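Local atomic coordinates of major capsid protein (Human herpesvirus 1, PDB entry 1NO7), a protein that forms the main building block of the herpesvirus capsid shell, here represented by its large protease-resistant upper domain. Residues A[154-160]-A[242-246]; A[163-168]-A[210-216]; A[149-153]-A[253-257]; A[281-285]-A[360-364]; A[139-143]-A[559-565]. The contacts are given in a common frame with arbitrary orientation. Residue numbers count along the deposited sequence, not the author numbering.

Contact 1 of 5, residues A[154-160]-A[242-246]; sequences HAMAPAT and DLVAH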
# COMPACT_ATOMS: atom_id res chain seq x y z
N HIS A 154 -3.96 -2.09 23.55
CA HIS A 154 -4.13 -3.30 22.75
C HIS A 154 -2.84 -4.07 22.46
O HIS A 154 -1.74 -3.49 22.40
CB HIS A 154 -4.81 -2.95 21.42
CG HIS A 154 -5.12 -4.14 20.57
ND1 HIS A 154 -6.22 -4.94 20.78
CD2 HIS A 154 -4.43 -4.70 19.56
CE1 HIS A 154 -6.20 -5.94 19.92
NE2 HIS A 154 -5.12 -5.82 19.17
N ALA A 155 -2.97 -5.39 22.26
CA ALA A 155 -1.79 -6.20 21.99
C ALA A 155 -2.07 -7.53 21.28
O ALA A 155 -2.40 -8.53 21.93
CB ALA A 155 -1.02 -6.46 23.30
N MET A 156 -1.91 -7.52 19.96
CA MET A 156 -2.12 -8.70 19.12
C MET A 156 -1.53 -9.95 19.83
O MET A 156 -0.36 -9.97 20.20
CB MET A 156 -1.46 -8.47 17.74
CG MET A 156 -2.12 -7.33 16.93
SD MET A 156 -1.41 -7.13 15.26
CE MET A 156 -0.34 -5.67 15.50
N ALA A 157 -2.37 -10.97 20.03
CA ALA A 157 -1.93 -12.18 20.71
C ALA A 157 -0.88 -12.97 19.90
O ALA A 157 -0.80 -12.84 18.67
CB ALA A 157 -3.13 -13.06 21.01
N PRO A 158 -0.08 -13.80 20.58
CA PRO A 158 0.96 -14.61 19.91
C PRO A 158 0.44 -15.15 18.59
O PRO A 158 1.04 -14.93 17.53
CB PRO A 158 1.22 -15.74 20.90
CG PRO A 158 0.93 -15.13 22.20
CD PRO A 158 -0.29 -14.26 21.96
N ALA A 159 -0.69 -15.84 18.68
CA ALA A 159 -1.34 -16.43 17.52
C ALA A 159 -1.40 -15.43 16.37
O ALA A 159 -0.62 -15.52 15.41
CB ALA A 159 -2.74 -16.88 17.89
N THR A 160 -2.32 -14.47 16.47
CA THR A 160 -2.49 -13.48 15.42
C THR A 160 -1.20 -12.98 14.80
O THR A 160 -1.18 -12.66 13.62
CB THR A 160 -3.25 -12.26 15.92
OG1 THR A 160 -2.89 -12.01 17.28
CG2 THR A 160 -4.73 -12.48 15.81
N ASP A 242 -8.63 -9.48 15.64
CA ASP A 242 -7.49 -8.95 16.38
C ASP A 242 -6.78 -7.90 15.55
O ASP A 242 -6.46 -6.81 16.04
CB ASP A 242 -6.52 -10.08 16.73
CG ASP A 242 -5.77 -9.82 18.02
OD1 ASP A 242 -4.85 -10.59 18.36
OD2 ASP A 242 -6.12 -8.83 18.70
N LEU A 243 -6.53 -8.21 14.28
CA LEU A 243 -5.85 -7.27 13.40
C LEU A 243 -6.53 -5.91 13.48
O LEU A 243 -5.93 -4.93 13.91
CB LEU A 243 -5.89 -7.77 11.96
CG LEU A 243 -4.58 -7.63 11.19
CD1 LEU A 243 -3.73 -8.85 11.52
CD2 LEU A 243 -4.82 -7.56 9.68
N VAL A 244 -7.79 -5.85 13.07
CA VAL A 244 -8.50 -4.58 13.10
C VAL A 244 -8.57 -4.00 14.52
O VAL A 244 -8.52 -2.78 14.70
CB VAL A 244 -9.93 -4.73 12.59
CG1 VAL A 244 -10.55 -3.33 12.43
CG2 VAL A 244 -9.93 -5.50 11.28
N ALA A 245 -8.70 -4.88 15.51
CA ALA A 245 -8.78 -4.45 16.91
C ALA A 245 -7.56 -3.61 17.29
O ALA A 245 -7.63 -2.73 18.17
CB ALA A 245 -8.89 -5.68 17.82
N HIS A 246 -6.43 -3.90 16.64
CA HIS A 246 -5.17 -3.20 16.88
C HIS A 246 -5.26 -1.88 16.14
O HIS A 246 -5.25 -0.82 16.76
CB HIS A 246 -4.00 -4.03 16.32
CG HIS A 246 -2.66 -3.59 16.81
ND1 HIS A 246 -2.15 -3.97 18.03
CD2 HIS A 246 -1.71 -2.83 16.22
CE1 HIS A 246 -0.94 -3.46 18.18
NE2 HIS A 246 -0.64 -2.77 17.09
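A helix N-terminus is held here by an acidic side chain of another helix: residues 154-157 run in extended conformation along helix 234-256, then A157, at the N-cap position, opens helix 158-169. The CA atoms pair as H154 with H246 and M156 with D242, both 6.0 Å apart. H154 points its side chain at the helix, its imidazole lying over the turn: CE1 comes within 3.4 Å of A245 CB and 3.1 Å of D242 OD2. The H154 and H246 rings meet rim to rim, centroids 5.0 Å apart and planes at 68°. A155 turns away toward N568, while its neighbour M156 is buried. The M156 side chain reaches over one face of the H246 imidazole, with SD 4.3 Å from the ring centroid, a sulfur-aromatic contact in which the methyl also lies over the ring. M366 and F370 of helix 353-371 and T571 of helix 567-577 also touch M156. At A157 the chain turns into the helix, and its backbone N gives a hydrogen bond to D242 OD1 at 3.0 Å. T160 comes back to face D242, placing OG1 2.7 Å from the same D242 OD1 and 2.6 Å from A157 O, so its one proton has two acceptors within reach.

Contact 2 of 5, residues A[163-168]-A[210-216]; sequences AVRGAF and RCAAFVN
This is a buried packing contact in the helical part of the domain, where the C-terminal half of helix 158-169 rests on the irregular connection between helices 195-208 and 218-226. Residues 163-168 are helical, with A167 N bonded to A163 O (3.0 Å) and F168 N to V164 O (3.1 Å). Residues 210-216 pass alongside without regular structure: C211 and A212 are extended, and the chain then bends at A213. CA distances are 4.2 Å for A163-C211, where the backbones are closest, 5.4 Å for V164-A212 and 7.8 Å for F168-N216. Such closeness relies on small residues. A163 CA makes a CA-H...O contact with R210 O (3.4 Å), and C211 CA returns one to A163 O (3.6 Å). C211, chi1 m, sets SG 4.0 Å from A167 N, beside the side-chain-free G166. A167 CB lies 3.4 Å from A212 O and 3.8 Å from V215 CG2. V215, chi1 m, also meets V164 (CG1 to CG1, 3.8 Å) and F168, whose CE1 is 3.5 Å from V215 CG2. V239 and L243 of helix 234-256 and M490 border the contact. Cohesion across the two segments therefore comes from apolar packing and CA-H...O contacts, without conventional hydrogen bonds.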
# COMPACT_ATOMS: atom_id res chain seq x y z
N ALA A 163 0.40 -15.89 12.79
CA ALA A 163 -0.51 -16.07 11.67
C ALA A 163 -0.22 -15.05 10.57
O ALA A 163 0.17 -15.41 9.46
CB ALA A 163 -1.95 -15.92 12.14
N VAL A 164 -0.39 -13.77 10.89
CA VAL A 164 -0.15 -12.72 9.91
C VAL A 164 1.29 -12.61 9.42
O VAL A 164 1.54 -12.37 8.23
CB VAL A 164 -0.53 -11.36 10.45
CG1 VAL A 164 -0.34 -10.32 9.36
CG2 VAL A 164 -1.97 -11.38 10.90
N ARG A 165 2.24 -12.74 10.33
CA ARG A 165 3.62 -12.65 9.90
C ARG A 165 3.74 -13.74 8.85
O ARG A 165 3.92 -13.46 7.65
CB ARG A 165 4.59 -12.91 11.05
CG ARG A 165 6.01 -12.58 10.66
CD ARG A 165 6.98 -12.99 11.73
NE ARG A 165 6.87 -12.14 12.90
CZ ARG A 165 7.46 -12.42 14.06
NH1 ARG A 165 8.18 -13.53 14.18
NH2 ARG A 165 7.34 -11.59 15.09
N GLY A 166 3.59 -14.99 9.31
CA GLY A 166 3.65 -16.14 8.42
C GLY A 166 3.12 -15.83 7.03
O GLY A 166 3.81 -16.07 6.03
N ALA A 167 1.91 -15.29 6.96
CA ALA A 167 1.33 -14.94 5.67
C ALA A 167 2.38 -14.15 4.88
O ALA A 167 2.77 -14.52 3.75
CB ALA A 167 0.07 -14.10 5.86
N PHE A 168 2.86 -13.06 5.49
CA PHE A 168 3.87 -12.20 4.86
C PHE A 168 5.21 -12.84 4.51
O PHE A 168 5.85 -12.47 3.53
CB PHE A 168 4.11 -10.99 5.74
CG PHE A 168 3.07 -9.93 5.61
CD1 PHE A 168 2.09 -9.77 6.58
CD2 PHE A 168 3.12 -9.03 4.53
CE1 PHE A 168 1.16 -8.72 6.49
CE2 PHE A 168 2.20 -7.99 4.42
CZ PHE A 168 1.22 -7.83 5.41
N ARG A 210 -1.64 -22.21 9.39
CA ARG A 210 -2.34 -21.18 10.16
C ARG A 210 -1.87 -19.77 9.77
O ARG A 210 -1.02 -19.20 10.43
CB ARG A 210 -2.11 -21.46 11.64
CG ARG A 210 -2.04 -22.95 11.93
CD ARG A 210 -1.99 -23.29 13.41
NE ARG A 210 -3.22 -22.95 14.11
CZ ARG A 210 -4.44 -23.27 13.69
NH1 ARG A 210 -4.61 -23.93 12.54
NH2 ARG A 210 -5.50 -22.93 14.41
N CYS A 211 -2.44 -19.22 8.69
CA CYS A 211 -2.07 -17.89 8.18
C CYS A 211 -3.24 -17.10 7.61
O CYS A 211 -4.01 -17.60 6.78
CB CYS A 211 -1.03 -18.02 7.07
SG CYS A 211 0.41 -18.94 7.57
N ALA A 212 -3.36 -15.85 8.04
CA ALA A 212 -4.44 -14.99 7.56
C ALA A 212 -4.36 -14.92 6.05
O ALA A 212 -3.31 -14.62 5.48
CB ALA A 212 -4.30 -13.62 8.16
N ALA A 213 -5.48 -15.23 5.40
CA ALA A 213 -5.58 -15.24 3.95
C ALA A 213 -5.23 -13.93 3.23
O ALA A 213 -4.25 -13.91 2.48
CB ALA A 213 -6.96 -15.70 3.54
N PHE A 214 -5.98 -12.85 3.42
CA PHE A 214 -5.65 -11.64 2.65
C PHE A 214 -5.07 -10.41 3.38
O PHE A 214 -5.36 -9.27 2.98
CB PHE A 214 -6.86 -11.19 1.85
CG PHE A 214 -7.40 -12.24 0.93
CD1 PHE A 214 -7.98 -13.40 1.44
CD2 PHE A 214 -7.34 -12.06 -0.46
CE1 PHE A 214 -8.50 -14.37 0.60
CE2 PHE A 214 -7.86 -13.03 -1.32
CZ PHE A 214 -8.44 -14.19 -0.80
N VAL A 215 -4.25 -10.62 4.41
CA VAL A 215 -3.66 -9.52 5.19
C VAL A 215 -2.95 -8.41 4.37
O VAL A 215 -2.68 -7.33 4.90
CB VAL A 215 -2.63 -10.05 6.14
CG1 VAL A 215 -3.26 -11.02 7.09
CG2 VAL A 215 -1.51 -10.72 5.35
N ASN A 216 -2.65 -8.68 3.11
CA ASN A 216 -1.97 -7.68 2.28
C ASN A 216 -2.93 -6.59 1.74
O ASN A 216 -2.53 -5.73 0.94
CB ASN A 216 -1.22 -8.37 1.12
CG ASN A 216 -2.07 -8.54 -0.13
OD1 ASN A 216 -3.04 -9.32 -0.15
ND2 ASN A 216 -1.72 -7.80 -1.18

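Contact 3 of 5, residues A[149-153]-A[253-257]; sequences LGVGR and LVDDF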
# COMPACT_ATOMS: atom_id res chain seq x y z
N LEU A 149 5.09 2.76 25.56
CA LEU A 149 3.87 3.33 25.02
C LEU A 149 2.79 2.25 24.92
O LEU A 149 1.59 2.52 25.06
CB LEU A 149 4.14 3.93 23.64
CG LEU A 149 3.74 5.40 23.50
CD1 LEU A 149 4.07 5.90 22.08
CD2 LEU A 149 2.24 5.55 23.82
N GLY A 150 3.24 1.03 24.69
CA GLY A 150 2.33 -0.09 24.56
C GLY A 150 1.59 -0.43 25.84
O GLY A 150 0.37 -0.36 25.87
N VAL A 151 2.33 -0.80 26.89
CA VAL A 151 1.72 -1.18 28.17
C VAL A 151 0.40 -0.46 28.46
O VAL A 151 0.36 0.77 28.51
CB VAL A 151 2.68 -0.93 29.37
CG1 VAL A 151 4.01 -1.63 29.12
CG2 VAL A 151 2.88 0.57 29.58
N GLY A 152 -0.67 -1.23 28.65
CA GLY A 152 -1.96 -0.63 28.93
C GLY A 152 -2.83 -0.41 27.71
O GLY A 152 -3.94 0.13 27.82
N ARG A 153 -2.33 -0.80 26.54
CA ARG A 153 -3.09 -0.66 25.29
C ARG A 153 -3.11 -2.00 24.58
O ARG A 153 -2.37 -2.93 24.94
CB ARG A 153 -2.44 0.37 24.37
CG ARG A 153 -2.21 1.74 24.97
CD ARG A 153 -1.18 2.54 24.15
NE ARG A 153 -0.86 3.82 24.77
CZ ARG A 153 -1.71 4.85 24.84
NH1 ARG A 153 -2.93 4.74 24.32
NH2 ARG A 153 -1.34 5.98 25.44
N LEU A 253 -4.65 6.26 19.68
CA LEU A 253 -3.42 6.88 20.18
C LEU A 253 -3.34 8.36 19.84
O LEU A 253 -3.00 9.16 20.70
CB LEU A 253 -2.19 6.18 19.60
CG LEU A 253 -0.96 6.26 20.50
CD1 LEU A 253 -1.29 5.61 21.84
CD2 LEU A 253 0.21 5.53 19.84
N VAL A 254 -3.65 8.72 18.60
CA VAL A 254 -3.60 10.13 18.23
C VAL A 254 -4.47 10.97 19.15
O VAL A 254 -3.99 11.93 19.76
CB VAL A 254 -4.05 10.36 16.79
CG1 VAL A 254 -4.36 11.85 16.57
CG2 VAL A 254 -2.95 9.92 15.84
N ASP A 255 -5.75 10.64 19.25
CA ASP A 255 -6.66 11.41 20.10
C ASP A 255 -6.20 11.42 21.56
O ASP A 255 -6.53 12.33 22.32
CB ASP A 255 -8.08 10.84 20.00
CG ASP A 255 -8.61 10.82 18.57
OD1 ASP A 255 -8.63 11.89 17.93
OD2 ASP A 255 -9.00 9.74 18.08
N ASP A 256 -5.42 10.40 21.94
CA ASP A 256 -4.89 10.29 23.30
C ASP A 256 -3.82 11.34 23.61
O ASP A 256 -3.53 11.62 24.78
CB ASP A 256 -4.29 8.90 23.50
CG ASP A 256 -5.31 7.89 23.94
OD1 ASP A 256 -4.97 6.69 23.96
OD2 ASP A 256 -6.45 8.29 24.26
N PHE A 257 -3.24 11.90 22.56
CA PHE A 257 -2.19 12.90 22.70
C PHE A 257 -2.48 14.13 21.83
O PHE A 257 -1.58 14.67 21.18
CB PHE A 257 -0.85 12.28 22.34
CG PHE A 257 -0.43 11.19 23.28
CD1 PHE A 257 0.39 10.16 22.85
CD2 PHE A 257 -0.83 11.21 24.61
CE1 PHE A 257 0.81 9.16 23.73
CE2 PHE A 257 -0.42 10.23 25.50
CZ PHE A 257 0.41 9.20 25.07
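Helix 139-150 ends in a type II beta turn, G150 to R153, that brings an arginine onto the C-terminal end of helix 234-256. G152 sits at the third turn position with positive phi (94°), and the weak R153 N to G150 O bond (2.8 Å) closes the turn. On the other side, residues 253-256 are the loosely bonded end of the helix, followed by F257. The backbones stay well apart, R153 and L253 being nearest at 9.1 Å between CA atoms, so side chains bridge the gap. L149 packs CD2 against L253 CD1 (4.0 Å) and reaches the edge of the F257 ring at CE1 (3.9 Å). A576 and M575 of helix 567-577 extend this apolar patch. R153 stretches across beside it, one guanidinium face against L253 CD1, with Y572 also touching its side chain. R153 NE makes a weak hydrogen bond to L149 O (2.8 Å). The charge is met by D256: R153 NH1 forms a salt bridge with D256 OD1 at 2.8 Å.

Contact 4 of 5, residues A[281-285]-A[360-364]; sequences LLPPL and KIYYY
K360 starts the contact, on a helix that packs against a proline-containing loop close to the centre of the chain. Residues 360-364 are helical, Y364 N bonding to K360 O (2.8 Å), with a wider pi-type turn at 362-364. Residues 281-285 have no regular structure: 281-283 are extended, P284 takes helical angles, and L285 is extended again. The closest backbones are P283 and K360, CA to CA 4.7 Å. K360 (chi1 m, chi2 t, chi3 p, chi4 t) runs along the loop, its CG 3.3 Å from P283 CB, and NZ donates to L281 O at 2.7 Å; M276 O also accepts from this amine, so two loop carbonyls receive the buried charge. I361 and Y362 face elsewhere, onto helix 234-256. Y363, chi1 m, turns to the loop: CB lies 3.5 Å from P284 CG, and the ring edge at CE2 meets L285 CD1 at 3.7 Å. Y364, also chi1 m, offers a ring face to P284, whose CD sits 3.9 Å from the ring centroid in a CH-pi contact; L281 CD2 is 3.8 Å from Y364 CE1. The loop is thus layered between helix 353-371 and other elements: L282 and P283 touch A291 of helix 290-296, while strand 478-483 receives L282 and L285 and shares backbone hydrogen bonding between L483 and P284.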
# COMPACT_ATOMS: atom_id res chain seq x y z
N LEU A 281 -2.32 13.60 3.40
CA LEU A 281 -1.58 12.42 2.97
C LEU A 281 -2.53 11.29 2.65
O LEU A 281 -3.25 10.79 3.52
CB LEU A 281 -0.64 11.96 4.08
CG LEU A 281 0.56 11.04 3.77
CD1 LEU A 281 0.95 10.32 5.07
CD2 LEU A 281 0.23 10.01 2.68
N LEU A 282 -2.56 10.87 1.39
CA LEU A 282 -3.44 9.77 1.05
C LEU A 282 -2.56 8.54 1.09
O LEU A 282 -1.39 8.58 0.71
CB LEU A 282 -4.10 9.98 -0.31
CG LEU A 282 -3.23 10.41 -1.49
CD1 LEU A 282 -2.75 9.16 -2.22
CD2 LEU A 282 -4.04 11.28 -2.43
N PRO A 283 -3.12 7.42 1.60
CA PRO A 283 -2.41 6.15 1.72
C PRO A 283 -1.78 5.74 0.41
O PRO A 283 -2.20 6.17 -0.66
CB PRO A 283 -3.49 5.19 2.20
CG PRO A 283 -4.76 5.78 1.66
CD PRO A 283 -4.56 7.26 1.88
N PRO A 284 -0.76 4.88 0.48
CA PRO A 284 -0.03 4.39 -0.69
C PRO A 284 -0.90 3.78 -1.77
O PRO A 284 -0.72 4.11 -2.93
CB PRO A 284 0.94 3.39 -0.08
CG PRO A 284 0.12 2.81 1.07
CD PRO A 284 -0.48 4.05 1.66
N LEU A 285 -1.86 2.94 -1.36
CA LEU A 285 -2.76 2.25 -2.30
C LEU A 285 -4.22 2.66 -2.13
O LEU A 285 -4.80 2.53 -1.05
CB LEU A 285 -2.61 0.74 -2.11
CG LEU A 285 -1.18 0.27 -2.43
CD1 LEU A 285 -0.97 -1.22 -2.15
CD2 LEU A 285 -0.92 0.58 -3.91
N LYS A 360 -4.32 4.03 6.03
CA LYS A 360 -3.00 4.61 6.17
C LYS A 360 -2.31 4.00 7.37
O LYS A 360 -1.14 3.62 7.30
CB LYS A 360 -3.11 6.12 6.32
CG LYS A 360 -3.58 6.78 5.06
CD LYS A 360 -4.04 8.20 5.30
CE LYS A 360 -2.95 9.05 5.95
NZ LYS A 360 -3.48 10.42 6.19
N ILE A 361 -3.04 3.87 8.47
CA ILE A 361 -2.46 3.28 9.67
C ILE A 361 -1.92 1.88 9.35
O ILE A 361 -0.79 1.52 9.72
CB ILE A 361 -3.48 3.10 10.79
CG1 ILE A 361 -4.03 4.47 11.20
CG2 ILE A 361 -2.84 2.32 11.94
CD1 ILE A 361 -4.81 4.50 12.54
N TYR A 362 -2.74 1.10 8.66
CA TYR A 362 -2.40 -0.26 8.28
C TYR A 362 -1.18 -0.32 7.36
O TYR A 362 -0.20 -1.02 7.66
CB TYR A 362 -3.59 -0.91 7.57
CG TYR A 362 -3.46 -2.40 7.45
CD1 TYR A 362 -3.74 -3.22 8.55
CD2 TYR A 362 -2.98 -2.99 6.29
CE1 TYR A 362 -3.55 -4.61 8.49
CE2 TYR A 362 -2.78 -4.38 6.21
CZ TYR A 362 -3.06 -5.17 7.32
OH TYR A 362 -2.83 -6.53 7.27
N TYR A 363 -1.24 0.42 6.26
CA TYR A 363 -0.17 0.44 5.26
C TYR A 363 1.16 1.06 5.67
O TYR A 363 2.24 0.57 5.26
CB TYR A 363 -0.67 1.13 3.98
CG TYR A 363 -1.63 0.26 3.24
CD1 TYR A 363 -2.84 -0.12 3.81
CD2 TYR A 363 -1.29 -0.27 2.00
CE1 TYR A 363 -3.69 -1.02 3.17
CE2 TYR A 363 -2.13 -1.17 1.35
CZ TYR A 363 -3.33 -1.55 1.94
OH TYR A 363 -4.15 -2.47 1.30
N TYR A 364 1.09 2.12 6.48
CA TYR A 364 2.29 2.82 6.95
C TYR A 364 2.81 2.31 8.28
O TYR A 364 3.95 2.58 8.64
CB TYR A 364 2.02 4.32 7.03
CG TYR A 364 1.93 4.99 5.66
CD1 TYR A 364 0.85 5.82 5.34
CD2 TYR A 364 2.94 4.80 4.70
CE1 TYR A 364 0.76 6.47 4.09
CE2 TYR A 364 2.87 5.44 3.44
CZ TYR A 364 1.77 6.27 3.14
OH TYR A 364 1.65 6.89 1.90

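Contact 5 of 5, residues A[139-143]-A[559-565]; sequences AAFRD and HVRESAA
An aspartate in the first turns of helix 139-150 binds the C-terminal end of helix 554-562, joining parts of the chain more than 400 residues apart. Residues 139-143 are helical; 559-562 are the last helical turn, S563 leaves it (phi/psi -51/151), and the chain runs on irregularly through A564 to A565. CA atoms are nearest at A139 and H559 (5.9 Å) and at D143 and A565 (6.7 Å). H559 (chi1 t, chi2 179°) and S563 (chi1 t) turn NE2 and OG to the carboxylate of D143, chi1 -90°: OD1 accepts from H559 NE2 (2.8 Å), and OD2 from S563 OG (2.7 Å), with a weak, longer bond from A564 N (3.4 Å). R142 lays its CG over the H559 ring, 4.0 Å from the centroid, a CH-pi contact, while its guanidinium reaches G130 O through NH2. A565 CB closes the other end, 3.5 Å from D143 OD2. L570 of helix 567-577 packs on H559, S563 and A565. The core is a His-carboxylate hydrogen bond joining the start of one helix to the C-terminal end of another.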
# COMPACT_ATOMS: atom_id res chain seq x y z
N ALA A 139 17.50 4.11 17.11
CA ALA A 139 16.39 3.20 16.86
C ALA A 139 16.02 2.63 18.23
O ALA A 139 14.88 2.79 18.71
CB ALA A 139 16.87 2.08 15.92
N ALA A 140 17.02 2.01 18.85
CA ALA A 140 16.89 1.42 20.17
C ALA A 140 16.01 2.29 21.07
O ALA A 140 15.27 1.77 21.92
CB ALA A 140 18.27 1.24 20.80
N PHE A 141 16.09 3.60 20.89
CA PHE A 141 15.28 4.51 21.70
C PHE A 141 13.82 4.40 21.26
O PHE A 141 12.97 3.90 22.02
CB PHE A 141 15.78 5.96 21.56
CG PHE A 141 14.75 7.00 21.92
CD1 PHE A 141 14.10 6.97 23.15
CD2 PHE A 141 14.39 7.98 21.00
CE1 PHE A 141 13.09 7.89 23.45
CE2 PHE A 141 13.39 8.91 21.29
CZ PHE A 141 12.74 8.87 22.52
N ARG A 142 13.54 4.85 20.03
CA ARG A 142 12.17 4.83 19.51
C ARG A 142 11.48 3.51 19.80
O ARG A 142 10.29 3.50 20.11
CB ARG A 142 12.14 5.19 18.01
CG ARG A 142 13.27 4.60 17.17
CD ARG A 142 13.98 5.67 16.30
NE ARG A 142 13.07 6.51 15.51
CZ ARG A 142 13.45 7.27 14.48
NH1 ARG A 142 14.73 7.30 14.11
NH2 ARG A 142 12.57 8.01 13.81
N ASP A 143 12.22 2.41 19.74
CA ASP A 143 11.63 1.11 20.05
C ASP A 143 11.15 1.20 21.50
O ASP A 143 9.95 1.06 21.79
CB ASP A 143 12.69 0.01 19.92
CG ASP A 143 12.74 -0.58 18.52
OD1 ASP A 143 12.40 0.15 17.57
OD2 ASP A 143 13.12 -1.77 18.38
N HIS A 559 14.65 2.57 10.21
CA HIS A 559 14.23 2.13 11.52
C HIS A 559 13.73 0.69 11.40
O HIS A 559 14.40 -0.24 11.86
CB HIS A 559 13.11 3.02 12.06
CG HIS A 559 12.50 2.52 13.33
ND1 HIS A 559 11.49 3.19 13.98
CD2 HIS A 559 12.75 1.40 14.05
CE1 HIS A 559 11.14 2.49 15.05
NE2 HIS A 559 11.88 1.40 15.12
N VAL A 560 12.57 0.53 10.78
CA VAL A 560 11.95 -0.78 10.58
C VAL A 560 12.99 -1.85 10.25
O VAL A 560 13.19 -2.81 11.01
CB VAL A 560 10.96 -0.78 9.40
CG1 VAL A 560 10.38 -2.15 9.26
CG2 VAL A 560 9.87 0.26 9.61
N ARG A 561 13.63 -1.67 9.10
CA ARG A 561 14.64 -2.59 8.60
C ARG A 561 15.54 -3.13 9.70
O ARG A 561 15.77 -4.33 9.74
CB ARG A 561 15.46 -1.92 7.49
CG ARG A 561 14.67 -1.81 6.19
CD ARG A 561 15.24 -0.79 5.20
NE ARG A 561 16.45 -1.24 4.50
CZ ARG A 561 16.99 -0.60 3.46
NH1 ARG A 561 16.44 0.51 2.99
NH2 ARG A 561 18.09 -1.07 2.88
N GLU A 562 16.02 -2.29 10.61
CA GLU A 562 16.89 -2.82 11.65
C GLU A 562 16.26 -2.99 13.03
O GLU A 562 16.83 -3.69 13.87
CB GLU A 562 18.18 -2.00 11.76
CG GLU A 562 18.02 -0.58 12.28
CD GLU A 562 19.37 0.12 12.44
OE1 GLU A 562 20.08 0.30 11.43
OE2 GLU A 562 19.72 0.48 13.59
N SER A 563 15.10 -2.39 13.27
CA SER A 563 14.45 -2.50 14.58
C SER A 563 14.36 -3.96 14.99
O SER A 563 14.28 -4.84 14.14
CB SER A 563 13.04 -1.91 14.58
OG SER A 563 12.38 -2.22 15.80
N ALA A 564 14.37 -4.21 16.30
CA ALA A 564 14.28 -5.59 16.76
C ALA A 564 13.29 -5.73 17.89
O ALA A 564 13.62 -6.22 18.97
CB ALA A 564 15.65 -6.09 17.20
N ALA A 565 12.06 -5.30 17.63
CA ALA A 565 11.01 -5.38 18.63
C ALA A 565 9.84 -6.25 18.18
O ALA A 565 9.64 -6.48 16.99
CB ALA A 565 10.52 -3.99 18.96

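How the contacts relate
Contacts 1, 2, 3 and 5 gather largely helical pieces of one domain, whose central helix 353-371 enters through contact 4. Helix 139-150 serves contacts 5 and 3, helix 158-169 contacts 1 and 2, and helix 234-256 contacts 1 and 3. Along the chain, contact 5 encloses all the others; within it, contact 3 encloses contact 1, which encloses contact 2, and contact 4 follows separately. Centres of contacts 1 and 2 are about 13 Å apart, those of contacts 2 and 3 about 26 Å. Y362 OH lies 2.5 Å from V215 O, a probable hydrogen bond, and 3.3 Å from L243 CD2; contacts 1, 2 and 4 touch one another, while contacts 3 and 5 stand apart.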